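Long-range contacts in peptidoglycan-N-acetylmuramic acid deacetylase PdaA (Bacillus subtilis, PDB 1NY1), which deacetylates N-acetylmuramic acid residues in peptidoglycan, a step in forming the muramic delta-lactam of the spore cortex, and is required for germination: residues N136-P141 / Q160-S165; Y46-N51 / G193-L198; T71-V76 / G95-N100. All coordinates share one frame; numbering follows the deposited sequence.

Interaction 1. Residues N136-P141 / Q160-S165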
ATOM      1  N   ASN A 136      -0.091  -6.318 -12.139  1.00 15.13           N
ATOM      2  CA  ASN A 136       0.233  -7.579 -11.499  1.00 14.85           C
ATOM      3  C   ASN A 136      -0.680  -7.599 -10.280  1.00 15.40           C
ATOM      4  O   ASN A 136      -1.076  -6.542  -9.781  1.00 14.27           O
ATOM      5  CB  ASN A 136       1.703  -7.620 -11.076  1.00 14.42           C
ATOM      6  CG  ASN A 136       2.644  -7.695 -12.262  1.00 16.60           C
ATOM      7  OD1 ASN A 136       2.421  -8.471 -13.196  1.00 15.84           O
ATOM      8  ND2 ASN A 136       3.709  -6.900 -12.230  1.00 16.26           N
ATOM      9  N   LEU A 137      -1.011  -8.801  -9.822  1.00 14.01           N
ATOM     10  CA  LEU A 137      -1.906  -9.013  -8.684  1.00 16.10           C
ATOM     11  C   LEU A 137      -1.303  -8.725  -7.312  1.00 13.39           C
ATOM     12  O   LEU A 137      -0.518  -9.518  -6.798  1.00 13.52           O
ATOM     13  CB  LEU A 137      -2.408 -10.463  -8.691  1.00 16.14           C
ATOM     14  CG  LEU A 137      -3.129 -10.964  -9.947  1.00 20.89           C
ATOM     15  CD1 LEU A 137      -3.607 -12.407  -9.751  1.00 21.75           C
ATOM     16  CD2 LEU A 137      -4.293 -10.058 -10.228  1.00 22.30           C
ATOM     17  N   TYR A 138      -1.692  -7.600  -6.720  1.00 13.29           N
ATOM     18  CA  TYR A 138      -1.216  -7.215  -5.395  1.00 11.31           C
ATOM     19  C   TYR A 138      -2.407  -7.038  -4.483  1.00 11.67           C
ATOM     20  O   TYR A 138      -3.432  -6.494  -4.887  1.00 12.88           O
ATOM     21  CB  TYR A 138      -0.452  -5.899  -5.455  1.00 11.82           C
ATOM     22  CG  TYR A 138       0.829  -6.010  -6.222  1.00  9.55           C
ATOM     23  CD1 TYR A 138       1.820  -6.906  -5.820  1.00 11.47           C
ATOM     24  CD2 TYR A 138       1.043  -5.251  -7.369  1.00 11.53           C
ATOM     25  CE1 TYR A 138       2.994  -7.046  -6.545  1.00 11.67           C
ATOM     26  CE2 TYR A 138       2.216  -5.382  -8.099  1.00 12.52           C
ATOM     27  CZ  TYR A 138       3.185  -6.283  -7.682  1.00 13.77           C
ATOM     28  OH  TYR A 138       4.344  -6.433  -8.405  1.00 14.13           O
ATOM     29  N   LEU A 139      -2.265  -7.484  -3.243  1.00 10.77           N
ATOM     30  CA  LEU A 139      -3.348  -7.371  -2.294  1.00 13.99           C
ATOM     31  C   LEU A 139      -2.913  -6.844  -0.948  1.00 13.00           C
ATOM     32  O   LEU A 139      -1.811  -7.118  -0.476  1.00 13.05           O
ATOM     33  CB  LEU A 139      -4.003  -8.737  -2.087  1.00 14.35           C
ATOM     34  CG  LEU A 139      -4.965  -8.847  -0.898  1.00 18.18           C
ATOM     35  CD1 LEU A 139      -6.163  -7.935  -1.119  1.00 17.87           C
ATOM     36  CD2 LEU A 139      -5.414 -10.290  -0.729  1.00 18.22           C
ATOM     37  N   ARG A 140      -3.794  -6.068  -0.337  1.00 14.31           N
ATOM     38  CA  ARG A 140      -3.548  -5.564   0.996  1.00 15.11           C
ATOM     39  C   ARG A 140      -4.828  -5.906   1.740  1.00 16.55           C
ATOM     40  O   ARG A 140      -5.901  -5.393   1.421  1.00 15.09           O
ATOM     41  CB  ARG A 140      -3.305  -4.062   0.999  1.00 17.71           C
ATOM     42  CG  ARG A 140      -3.035  -3.552   2.403  1.00 19.94           C
ATOM     43  CD  ARG A 140      -2.309  -2.235   2.389  1.00 18.89           C
ATOM     44  NE  ARG A 140      -0.889  -2.380   2.086  1.00 18.39           N
ATOM     45  CZ  ARG A 140      -0.130  -1.373   1.667  1.00 15.83           C
ATOM     46  NH1 ARG A 140      -0.671  -0.173   1.500  1.00 12.52           N
ATOM     47  NH2 ARG A 140       1.162  -1.558   1.440  1.00 13.65           N
ATOM     48  N   PRO A 141      -4.738  -6.815   2.719  1.00 17.67           N
ATOM     49  CA  PRO A 141      -5.918  -7.213   3.488  1.00 19.34           C
ATOM     50  C   PRO A 141      -6.650  -6.046   4.141  1.00 20.65           C
ATOM     51  O   PRO A 141      -6.033  -5.174   4.757  1.00 20.28           O
ATOM     52  CB  PRO A 141      -5.343  -8.178   4.515  1.00 19.78           C
ATOM     53  CG  PRO A 141      -4.239  -8.835   3.757  1.00 20.09           C
ATOM     54  CD  PRO A 141      -3.580  -7.656   3.067  1.00 19.11           C
ATOM     55  N   GLN A 160      -0.227 -11.440  -4.545  1.00 17.17           N
ATOM     56  CA  GLN A 160       0.949 -11.188  -3.741  1.00 19.03           C
ATOM     57  C   GLN A 160       0.436 -10.247  -2.657  1.00 16.77           C
ATOM     58  O   GLN A 160      -0.073  -9.171  -2.967  1.00 16.59           O
ATOM     59  CB  GLN A 160       2.006 -10.476  -4.581  1.00 22.38           C
ATOM     60  CG  GLN A 160       3.359 -10.427  -3.934  1.00 28.27           C
ATOM     61  CD  GLN A 160       4.070 -11.756  -4.010  1.00 28.71           C
ATOM     62  OE1 GLN A 160       4.993 -12.018  -3.246  1.00 32.42           O
ATOM     63  NE2 GLN A 160       3.650 -12.604  -4.944  1.00 33.25           N
ATOM     64  N   THR A 161       0.538 -10.651  -1.395  1.00 15.18           N
ATOM     65  CA  THR A 161       0.063  -9.799  -0.312  1.00 14.03           C
ATOM     66  C   THR A 161       1.158  -8.829   0.107  1.00 14.34           C
ATOM     67  O   THR A 161       2.280  -9.234   0.409  1.00 14.62           O
ATOM     68  CB  THR A 161      -0.406 -10.642   0.892  1.00 16.40           C
ATOM     69  OG1 THR A 161      -1.564 -11.393   0.510  1.00 15.59           O
ATOM     70  CG2 THR A 161      -0.764  -9.748   2.078  1.00 15.31           C
ATOM     71  N   VAL A 162       0.819  -7.543   0.117  1.00 12.77           N
ATOM     72  CA  VAL A 162       1.768  -6.493   0.456  1.00 11.21           C
ATOM     73  C   VAL A 162       1.395  -5.776   1.751  1.00 11.53           C
ATOM     74  O   VAL A 162       0.333  -5.157   1.844  1.00  9.58           O
ATOM     75  CB  VAL A 162       1.835  -5.444  -0.686  1.00 10.82           C
ATOM     76  CG1 VAL A 162       2.892  -4.400  -0.384  1.00 12.15           C
ATOM     77  CG2 VAL A 162       2.115  -6.135  -2.016  1.00 11.38           C
ATOM     78  N   PHE A 163       2.262  -5.874   2.754  1.00 10.69           N
ATOM     79  CA  PHE A 163       2.019  -5.197   4.020  1.00 10.87           C
ATOM     80  C   PHE A 163       2.778  -3.878   4.012  1.00 12.26           C
ATOM     81  O   PHE A 163       2.886  -3.238   2.966  1.00 12.36           O
ATOM     82  CB  PHE A 163       2.448  -6.088   5.188  1.00 13.68           C
ATOM     83  CG  PHE A 163       1.561  -7.284   5.376  1.00 14.31           C
ATOM     84  CD1 PHE A 163       0.240  -7.120   5.770  1.00 15.37           C
ATOM     85  CD2 PHE A 163       2.027  -8.564   5.114  1.00 15.43           C
ATOM     86  CE1 PHE A 163      -0.610  -8.218   5.899  1.00 16.22           C
ATOM     87  CE2 PHE A 163       1.187  -9.669   5.238  1.00 14.84           C
ATOM     88  CZ  PHE A 163      -0.132  -9.494   5.630  1.00 16.83           C
ATOM     89  N   TRP A 164       3.303  -3.458   5.157  1.00 10.54           N
ATOM     90  CA  TRP A 164       4.029  -2.195   5.203  1.00 11.63           C
ATOM     91  C   TRP A 164       4.977  -2.125   6.384  1.00 12.04           C
ATOM     92  O   TRP A 164       4.901  -2.943   7.306  1.00  9.64           O
ATOM     93  CB  TRP A 164       3.042  -1.017   5.245  1.00 11.48           C
ATOM     94  CG  TRP A 164       2.123  -1.020   6.433  1.00 13.56           C
ATOM     95  CD1 TRP A 164       2.311  -0.377   7.625  1.00 12.69           C
ATOM     96  CD2 TRP A 164       0.891  -1.745   6.558  1.00 14.84           C
ATOM     97  NE1 TRP A 164       1.269  -0.660   8.488  1.00 12.46           N
ATOM     98  CE2 TRP A 164       0.386  -1.497   7.857  1.00 15.44           C
ATOM     99  CE3 TRP A 164       0.164  -2.580   5.696  1.00 15.25           C
ATOM    100  CZ2 TRP A 164      -0.811  -2.059   8.316  1.00 15.28           C
ATOM    101  CZ3 TRP A 164      -1.028  -3.140   6.151  1.00 15.19           C
ATOM    102  CH2 TRP A 164      -1.501  -2.876   7.452  1.00 16.10           C
ATOM    103  N   SER A 165       5.882  -1.151   6.343  1.00 11.05           N
ATOM    104  CA  SER A 165       6.859  -0.970   7.413  1.00 11.45           C
ATOM    105  C   SER A 165       6.770   0.439   8.012  1.00 10.31           C
ATOM    106  O   SER A 165       7.414   0.726   9.020  1.00  9.84           O
ATOM    107  CB  SER A 165       8.272  -1.221   6.885  1.00 10.77           C
ATOM    108  OG  SER A 165       8.680  -0.169   6.031  1.00 11.09           O
TER

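Interaction 2. Residues Y46-N51 / G193-L198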
ATOM      1  N   TYR A  46       9.540   2.568  -0.955  1.00 10.28           N
ATOM      2  CA  TYR A  46       8.463   2.197  -1.875  1.00  9.98           C
ATOM      3  C   TYR A  46       7.186   2.822  -1.326  1.00  9.79           C
ATOM      4  O   TYR A  46       6.762   2.495  -0.219  1.00 10.22           O
ATOM      5  CB  TYR A  46       8.294   0.671  -1.922  1.00 10.51           C
ATOM      6  CG  TYR A  46       9.594  -0.080  -2.095  1.00 13.52           C
ATOM      7  CD1 TYR A  46      10.068  -0.415  -3.364  1.00 12.32           C
ATOM      8  CD2 TYR A  46      10.385  -0.397  -0.989  1.00 11.68           C
ATOM      9  CE1 TYR A  46      11.302  -1.044  -3.526  1.00 12.88           C
ATOM     10  CE2 TYR A  46      11.617  -1.022  -1.137  1.00 11.00           C
ATOM     11  CZ  TYR A  46      12.073  -1.341  -2.402  1.00 12.95           C
ATOM     12  OH  TYR A  46      13.306  -1.929  -2.548  1.00 14.04           O
ATOM     13  N   LEU A  47       6.573   3.718  -2.087  1.00  8.50           N
ATOM     14  CA  LEU A  47       5.350   4.364  -1.624  1.00  8.79           C
ATOM     15  C   LEU A  47       4.099   3.582  -2.012  1.00  9.80           C
ATOM     16  O   LEU A  47       3.954   3.169  -3.162  1.00  9.55           O
ATOM     17  CB  LEU A  47       5.249   5.784  -2.195  1.00  9.61           C
ATOM     18  CG  LEU A  47       6.356   6.767  -1.788  1.00 11.91           C
ATOM     19  CD1 LEU A  47       6.110   8.121  -2.440  1.00 12.33           C
ATOM     20  CD2 LEU A  47       6.379   6.906  -0.270  1.00 13.02           C
ATOM     21  N   THR A  48       3.212   3.361  -1.046  1.00  8.40           N
ATOM     22  CA  THR A  48       1.947   2.683  -1.314  1.00  8.65           C
ATOM     23  C   THR A  48       0.860   3.494  -0.616  1.00  8.71           C
ATOM     24  O   THR A  48       1.116   4.182   0.383  1.00  8.74           O
ATOM     25  CB  THR A  48       1.895   1.214  -0.790  1.00  8.37           C
ATOM     26  OG1 THR A  48       1.699   1.206   0.629  1.00  9.20           O
ATOM     27  CG2 THR A  48       3.175   0.465  -1.135  1.00  8.54           C
ATOM     28  N   PHE A  49      -0.349   3.421  -1.158  1.00  9.22           N
ATOM     29  CA  PHE A  49      -1.486   4.151  -0.619  1.00  9.99           C
ATOM     30  C   PHE A  49      -2.704   3.236  -0.498  1.00 10.44           C
ATOM     31  O   PHE A  49      -2.842   2.282  -1.255  1.00  9.10           O
ATOM     32  CB  PHE A  49      -1.855   5.319  -1.546  1.00  9.92           C
ATOM     33  CG  PHE A  49      -0.725   6.278  -1.820  1.00  9.93           C
ATOM     34  CD1 PHE A  49       0.287   5.958  -2.722  1.00 10.82           C
ATOM     35  CD2 PHE A  49      -0.688   7.517  -1.184  1.00 10.27           C
ATOM     36  CE1 PHE A  49       1.320   6.867  -2.988  1.00 10.03           C
ATOM     37  CE2 PHE A  49       0.335   8.429  -1.441  1.00 11.43           C
ATOM     38  CZ  PHE A  49       1.340   8.102  -2.345  1.00 10.94           C
ATOM     39  N   ASP A  50      -3.566   3.520   0.475  1.00 11.11           N
ATOM     40  CA  ASP A  50      -4.808   2.772   0.657  1.00 12.15           C
ATOM     41  C   ASP A  50      -5.883   3.807   0.324  1.00 11.73           C
ATOM     42  O   ASP A  50      -5.891   4.900   0.893  1.00 11.25           O
ATOM     43  CB  ASP A  50      -4.972   2.294   2.111  1.00 11.97           C
ATOM     44  CG  ASP A  50      -4.247   0.985   2.396  1.00 12.82           C
ATOM     45  OD1 ASP A  50      -3.500   0.497   1.522  1.00 12.74           O
ATOM     46  OD2 ASP A  50      -4.429   0.439   3.513  1.00 14.14           O
ATOM     47  N   ASN A  51      -6.775   3.469  -0.604  1.00 10.84           N
ATOM     48  CA  ASN A  51      -7.830   4.387  -1.027  1.00 11.48           C
ATOM     49  C   ASN A  51      -9.213   3.763  -0.925  1.00 12.17           C
ATOM     50  O   ASN A  51      -9.594   2.962  -1.775  1.00 11.69           O
ATOM     51  CB  ASN A  51      -7.582   4.832  -2.470  1.00 11.79           C
ATOM     52  CG  ASN A  51      -6.275   5.594  -2.623  1.00 14.22           C
ATOM     53  OD1 ASN A  51      -6.220   6.809  -2.417  1.00 15.88           O
ATOM     54  ND2 ASN A  51      -5.211   4.875  -2.957  1.00 12.60           N
ATOM     55  N   GLY A 193      14.696   0.224   2.468  1.00 11.25           N
ATOM     56  CA  GLY A 193      13.714  -0.788   2.130  1.00 10.51           C
ATOM     57  C   GLY A 193      12.315  -0.548   2.671  1.00  9.63           C
ATOM     58  O   GLY A 193      11.452  -1.414   2.547  1.00 10.80           O
ATOM     59  N   ALA A 194      12.077   0.620   3.257  1.00  9.27           N
ATOM     60  CA  ALA A 194      10.762   0.922   3.815  1.00  9.27           C
ATOM     61  C   ALA A 194       9.644   0.917   2.791  1.00 10.43           C
ATOM     62  O   ALA A 194       9.801   1.407   1.674  1.00  9.93           O
ATOM     63  CB  ALA A 194      10.785   2.280   4.511  1.00  9.48           C
ATOM     64  N   ILE A 195       8.516   0.341   3.187  1.00 10.55           N
ATOM     65  CA  ILE A 195       7.330   0.342   2.354  1.00  7.88           C
ATOM     66  C   ILE A 195       6.377   1.206   3.172  1.00  9.15           C
ATOM     67  O   ILE A 195       5.964   0.828   4.275  1.00  9.59           O
ATOM     68  CB  ILE A 195       6.737  -1.073   2.162  1.00  8.88           C
ATOM     69  CG1 ILE A 195       7.733  -1.951   1.387  1.00  9.04           C
ATOM     70  CG2 ILE A 195       5.405  -0.977   1.411  1.00  9.66           C
ATOM     71  CD1 ILE A 195       7.233  -3.361   1.070  1.00 10.77           C
ATOM     72  N   TYR A 196       6.078   2.389   2.648  1.00  6.73           N
ATOM     73  CA  TYR A 196       5.183   3.329   3.308  1.00  8.16           C
ATOM     74  C   TYR A 196       3.741   3.047   2.954  1.00 10.36           C
ATOM     75  O   TYR A 196       3.424   2.725   1.808  1.00 10.23           O
ATOM     76  CB  TYR A 196       5.455   4.771   2.876  1.00  8.54           C
ATOM     77  CG  TYR A 196       6.643   5.442   3.510  1.00  7.97           C
ATOM     78  CD1 TYR A 196       6.633   6.816   3.753  1.00 10.06           C
ATOM     79  CD2 TYR A 196       7.782   4.719   3.841  1.00 10.28           C
ATOM     80  CE1 TYR A 196       7.736   7.457   4.311  1.00 10.95           C
ATOM     81  CE2 TYR A 196       8.887   5.346   4.400  1.00  9.77           C
ATOM     82  CZ  TYR A 196       8.860   6.709   4.634  1.00  9.82           C
ATOM     83  OH  TYR A 196       9.960   7.323   5.189  1.00 10.43           O
ATOM     84  N   LEU A 197       2.875   3.177   3.951  1.00  9.50           N
ATOM     85  CA  LEU A 197       1.445   3.013   3.763  1.00  9.82           C
ATOM     86  C   LEU A 197       0.890   4.395   4.070  1.00  8.80           C
ATOM     87  O   LEU A 197       0.951   4.857   5.213  1.00  9.12           O
ATOM     88  CB  LEU A 197       0.864   1.990   4.745  1.00 11.71           C
ATOM     89  CG  LEU A 197      -0.604   1.568   4.591  1.00 16.68           C
ATOM     90  CD1 LEU A 197      -1.021   0.772   5.816  1.00 19.56           C
ATOM     91  CD2 LEU A 197      -1.504   2.765   4.441  1.00 16.47           C
ATOM     92  N   LEU A 198       0.359   5.056   3.049  1.00  8.24           N
ATOM     93  CA  LEU A 198      -0.193   6.395   3.213  1.00  8.79           C
ATOM     94  C   LEU A 198      -1.652   6.446   2.787  1.00  9.46           C
ATOM     95  O   LEU A 198      -2.129   5.576   2.058  1.00  8.59           O
ATOM     96  CB  LEU A 198       0.589   7.399   2.360  1.00  8.71           C
ATOM     97  CG  LEU A 198       2.092   7.522   2.595  1.00  9.41           C
ATOM     98  CD1 LEU A 198       2.690   8.486   1.583  1.00  9.27           C
ATOM     99  CD2 LEU A 198       2.344   8.003   4.015  1.00  9.85           C
TER

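Interaction 3. Residues T71-V76 / G95-N100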
ATOM      1  N   THR A  71       6.719   6.505  -8.744  1.00 13.62           N
ATOM      2  CA  THR A  71       5.601   5.606  -9.036  1.00 13.82           C
ATOM      3  C   THR A  71       4.973   5.070  -7.757  1.00 12.83           C
ATOM      4  O   THR A  71       5.644   4.432  -6.949  1.00 14.52           O
ATOM      5  CB  THR A  71       6.067   4.412  -9.893  1.00 13.12           C
ATOM      6  OG1 THR A  71       6.555   4.892 -11.154  1.00 13.69           O
ATOM      7  CG2 THR A  71       4.917   3.443 -10.138  1.00 13.98           C
ATOM      8  N   GLY A  72       3.682   5.328  -7.581  1.00 13.11           N
ATOM      9  CA  GLY A  72       3.004   4.843  -6.393  1.00 11.95           C
ATOM     10  C   GLY A  72       2.162   3.615  -6.677  1.00 12.32           C
ATOM     11  O   GLY A  72       1.858   3.308  -7.830  1.00 10.38           O
ATOM     12  N   THR A  73       1.809   2.890  -5.620  1.00 10.27           N
ATOM     13  CA  THR A  73       0.953   1.719  -5.746  1.00 10.20           C
ATOM     14  C   THR A  73      -0.254   2.059  -4.882  1.00 11.05           C
ATOM     15  O   THR A  73      -0.122   2.302  -3.678  1.00 10.72           O
ATOM     16  CB  THR A  73       1.659   0.439  -5.240  1.00 11.90           C
ATOM     17  OG1 THR A  73       2.830   0.192  -6.035  1.00 12.13           O
ATOM     18  CG2 THR A  73       0.732  -0.765  -5.345  1.00  9.94           C
ATOM     19  N   PHE A  74      -1.422   2.122  -5.515  1.00  9.15           N
ATOM     20  CA  PHE A  74      -2.659   2.474  -4.823  1.00 10.76           C
ATOM     21  C   PHE A  74      -3.575   1.272  -4.664  1.00 11.82           C
ATOM     22  O   PHE A  74      -4.048   0.709  -5.652  1.00 10.43           O
ATOM     23  CB  PHE A  74      -3.408   3.567  -5.600  1.00 10.69           C
ATOM     24  CG  PHE A  74      -2.636   4.849  -5.758  1.00 11.47           C
ATOM     25  CD1 PHE A  74      -1.656   4.977  -6.741  1.00 11.99           C
ATOM     26  CD2 PHE A  74      -2.891   5.930  -4.920  1.00 12.32           C
ATOM     27  CE1 PHE A  74      -0.940   6.172  -6.890  1.00 12.63           C
ATOM     28  CE2 PHE A  74      -2.183   7.127  -5.055  1.00 12.25           C
ATOM     29  CZ  PHE A  74      -1.206   7.247  -6.044  1.00 11.58           C
ATOM     30  N   PHE A  75      -3.810   0.876  -3.418  1.00 10.63           N
ATOM     31  CA  PHE A  75      -4.689  -0.243  -3.139  1.00 11.26           C
ATOM     32  C   PHE A  75      -6.091   0.333  -2.999  1.00 10.40           C
ATOM     33  O   PHE A  75      -6.396   1.045  -2.038  1.00  9.24           O
ATOM     34  CB  PHE A  75      -4.242  -0.972  -1.870  1.00 10.07           C
ATOM     35  CG  PHE A  75      -2.932  -1.690  -2.026  1.00 11.41           C
ATOM     36  CD1 PHE A  75      -1.721  -1.016  -1.870  1.00 10.79           C
ATOM     37  CD2 PHE A  75      -2.907  -3.039  -2.380  1.00 10.45           C
ATOM     38  CE1 PHE A  75      -0.506  -1.679  -2.066  1.00 12.73           C
ATOM     39  CE2 PHE A  75      -1.705  -3.707  -2.579  1.00 12.71           C
ATOM     40  CZ  PHE A  75      -0.493  -3.027  -2.422  1.00 11.32           C
ATOM     41  N   VAL A  76      -6.942   0.035  -3.978  1.00  9.98           N
ATOM     42  CA  VAL A  76      -8.298   0.573  -4.003  1.00  9.83           C
ATOM     43  C   VAL A  76      -9.407  -0.418  -3.660  1.00 10.15           C
ATOM     44  O   VAL A  76      -9.258  -1.626  -3.842  1.00 10.66           O
ATOM     45  CB  VAL A  76      -8.591   1.188  -5.398  1.00 10.88           C
ATOM     46  CG1 VAL A  76      -7.561   2.272  -5.709  1.00 11.66           C
ATOM     47  CG2 VAL A  76      -8.541   0.102  -6.477  1.00 10.83           C
ATOM     48  N   GLY A  95       1.289   5.994 -15.082  1.00 16.01           N
ATOM     49  CA  GLY A  95       2.250   4.963 -14.720  1.00 16.64           C
ATOM     50  C   GLY A  95       2.221   4.361 -13.330  1.00 14.62           C
ATOM     51  O   GLY A  95       3.160   3.663 -12.953  1.00 16.20           O
ATOM     52  N   HIS A  96       1.165   4.611 -12.565  1.00 13.86           N
ATOM     53  CA  HIS A  96       1.090   4.049 -11.222  1.00 11.14           C
ATOM     54  C   HIS A  96       0.516   2.638 -11.255  1.00 12.54           C
ATOM     55  O   HIS A  96       0.001   2.189 -12.283  1.00 10.93           O
ATOM     56  CB  HIS A  96       0.258   4.968 -10.330  1.00 11.00           C
ATOM     57  CG  HIS A  96       0.794   6.363 -10.263  1.00 11.24           C
ATOM     58  ND1 HIS A  96       2.004   6.666  -9.681  1.00 13.39           N
ATOM     59  CD2 HIS A  96       0.309   7.529 -10.752  1.00 12.01           C
ATOM     60  CE1 HIS A  96       2.244   7.959  -9.812  1.00 12.49           C
ATOM     61  NE2 HIS A  96       1.230   8.505 -10.458  1.00 13.25           N
ATOM     62  N   ILE A  97       0.638   1.936 -10.132  1.00  9.66           N
ATOM     63  CA  ILE A  97       0.146   0.571  -9.996  1.00 11.05           C
ATOM     64  C   ILE A  97      -1.127   0.577  -9.153  1.00 12.38           C
ATOM     65  O   ILE A  97      -1.190   1.226  -8.110  1.00 12.27           O
ATOM     66  CB  ILE A  97       1.212  -0.316  -9.308  1.00  9.71           C
ATOM     67  CG1 ILE A  97       2.483  -0.342 -10.167  1.00 10.38           C
ATOM     68  CG2 ILE A  97       0.677  -1.730  -9.082  1.00 10.55           C
ATOM     69  CD1 ILE A  97       3.718  -0.852  -9.432  1.00  9.31           C
ATOM     70  N   ILE A  98      -2.145  -0.132  -9.623  1.00 10.65           N
ATOM     71  CA  ILE A  98      -3.403  -0.217  -8.901  1.00 11.83           C
ATOM     72  C   ILE A  98      -3.457  -1.578  -8.217  1.00 12.98           C
ATOM     73  O   ILE A  98      -3.502  -2.617  -8.882  1.00 14.12           O
ATOM     74  CB  ILE A  98      -4.598  -0.048  -9.867  1.00 11.58           C
ATOM     75  CG1 ILE A  98      -4.541   1.347 -10.492  1.00 12.05           C
ATOM     76  CG2 ILE A  98      -5.922  -0.248  -9.126  1.00 12.79           C
ATOM     77  CD1 ILE A  98      -5.593   1.601 -11.554  1.00 12.60           C
ATOM     78  N   GLY A  99      -3.412  -1.559  -6.887  1.00 12.18           N
ATOM     79  CA  GLY A  99      -3.454  -2.783  -6.106  1.00 11.69           C
ATOM     80  C   GLY A  99      -4.882  -3.060  -5.677  1.00 11.15           C
ATOM     81  O   GLY A  99      -5.745  -2.198  -5.802  1.00 12.22           O
ATOM     82  N   ASN A 100      -5.127  -4.253  -5.146  1.00 11.97           N
ATOM     83  CA  ASN A 100      -6.467  -4.644  -4.733  1.00 13.15           C
ATOM     84  C   ASN A 100      -6.699  -4.537  -3.226  1.00 11.96           C
ATOM     85  O   ASN A 100      -5.970  -5.140  -2.435  1.00 11.67           O
ATOM     86  CB  ASN A 100      -6.723  -6.085  -5.185  1.00 12.82           C
ATOM     87  CG  ASN A 100      -8.195  -6.394  -5.338  1.00 15.26           C
ATOM     88  OD1 ASN A 100      -9.004  -6.064  -4.474  1.00 14.03           O
ATOM     89  ND2 ASN A 100      -8.549  -7.044  -6.439  1.00 13.63           N
TER

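Interaction 1. Residues N136-P141 / Q160-S165
Y138 and L139 pair with Q160 and T161 as two short parallel strands in the barrel-like core of this polysaccharide deacetylase. Helix 148-156 links them, so the unit is a beta-alpha-beta crossover. Three backbone bonds form the ladder: Q160 N to L137 O, L139 N to Q160 O, and V162 N to L139 O at 2.7 Å.

Beyond the strands R140 takes over with its side chain. Its CG is anti to the backbone N (chi1 -179°), and a bend at chi3 (-77°) turns the guanidinium along segment 160-165. R140 NE gives a fairly straight bond to V162 O at 3.0 Å, with the oxygen near the guanidinium plane. R140 NH2 reaches F163 O at 2.9 Å, but this bond is bent and the donor lies above the carbonyl plane. W164 CE3 sits over one guanidinium face, 3.8 Å from R140 NE, with the indole steeply inclined to it. NH1 reaches on to D50 and T48. An alanine here would probably leave the carbonyls of V162 and F163 without these donors and D50 without its positive mate.

On the face of Y138 and Q160, Y138 CD1 meets Q160 CB at 3.8 Å and V162 CG2 at 3.9 Å. The Y138 hydroxyl is bound by D227. On the L139 and T161 face, P141 CD packs against T161 CG2 at 3.6 Å and more loosely against F163 CE1 at 4.1 Å.

Helix 148-156 lies against L139 and T161, and helix 226-234 against Y138 and Q160. N100, at the end of strand 97-100, bonds to the backbone of Y138 and R140, while R140 and W164 reach L197 of strand 194-198.

Interaction 2. Residues Y46-N51 / G193-L198
T48 grips Y196 O twice. Its backbone N lies 2.9 Å from Y196 O, and its hydroxyl OG1 gives a short bond of 2.6 Å to Y196 O. The hydroxyl gets there because OG1 stands between the backbone N and the carbonyl carbon (chi1 77°). The same rotation leaves T48 CG2 against I195 CG2 at 3.7 Å. Four more backbone bonds complete the parallel ladder: Y46 N to A194 O, Y196 N to Y46 O, L198 N to T48 O, and D50 N to L198 O.

Y46 turns a ring edge to the carbonyls of G193 and A194, with Y46 CD2 3.3 Å from A194 O. On the face of L47 and F49 the contacts are apolar. F49 and L198 lie side by side, with F49 CE2 3.8 Å from L198 CD1. L47 does the same with Y196, L47 CD2 being 3.9 Å from Y196 CB. At the far end the D50 carboxylate rests on leucine methyls, D50 OD2 being 3.9 Å from L197 CD2.

Around this first shell, R140 NH1 binds both T48 OG1, in a hydrogen bond, and D50 OD1, in a salt bridge. T48 OG1 already donates to Y196 O, so it accepts from R140. One arginine thus helps fix the threonine hydroxyl and the aspartate. The F49 ring stacks on F74, and L209 of helix 205-219 packs on L47, F49 and L198. The hydroxyls of Y46 and Y196 are held by N39 N and M186 O.

The two strands cross at only 26° in the parallel sheet of the core. As in related NodB-type deacetylases with a distorted beta/alpha barrel, the site lies at the C-terminal ends of the strands. There D50 is the probable proton acceptor, and H199, the probable donor, directly follows L198.

Interaction 3. Residues T71-V76 / G95-N100
F74 and H96 each hold their rings with CG anti to the carbonyl carbon, chi1 being -61° and -57°. This brings the edge of F74 onto one face of the imidazole. F74 CE1 lies 3.8 Å from H96 CG, and the T-shaped pair has planes 79° apart. The edge of the same imidazole faces G72, and G72 N gives H96 ND1 a nearly straight bond of 3.0 Å.

From there the parallel ladder runs on through I97 N to G72 O, F74 N to I97 O, G99 N to F74 O, and V76 N to G99 O. G99 suits the tight pairing with F75: a CB there would clash with F75 CD2. F75 CD2 meets N100 O at 3.7 Å, the oxygen lying near the plane of the ring. V76 CG2 meets I98 CG2 at 3.7 Å. At the outer end T71 CG2 sits 3.3 Å from G95 O. G95 closes helix 85-93 in a Schellman motif.

L62 and L65 of helix 58-67 touch both F74 and H96. With ND1 acting as acceptor, the buried H96 is probably neutral and protonated at NE2.

The three contacts lie in one NodB homology region, each centre about 10 Å from the other two. Interactions 2 and 3 share a parallel sheet, where strands 44-51 and 73-76 are neighbours joined by F49 N to T73 O and F75 N to F49 O. N100 carries the wall on from interaction 3 to interaction 1, and S165 bonds back to I195 of interaction 2. The curved wall is thereby closed. Along the chain interaction 2 spans the other two, with 71-76/95-100 coming before 136-141/160-165. R140 of interaction 1 and F75 of interaction 3 both reach D50, so all three meet beside the probable catalytic site and the metal ligand H101.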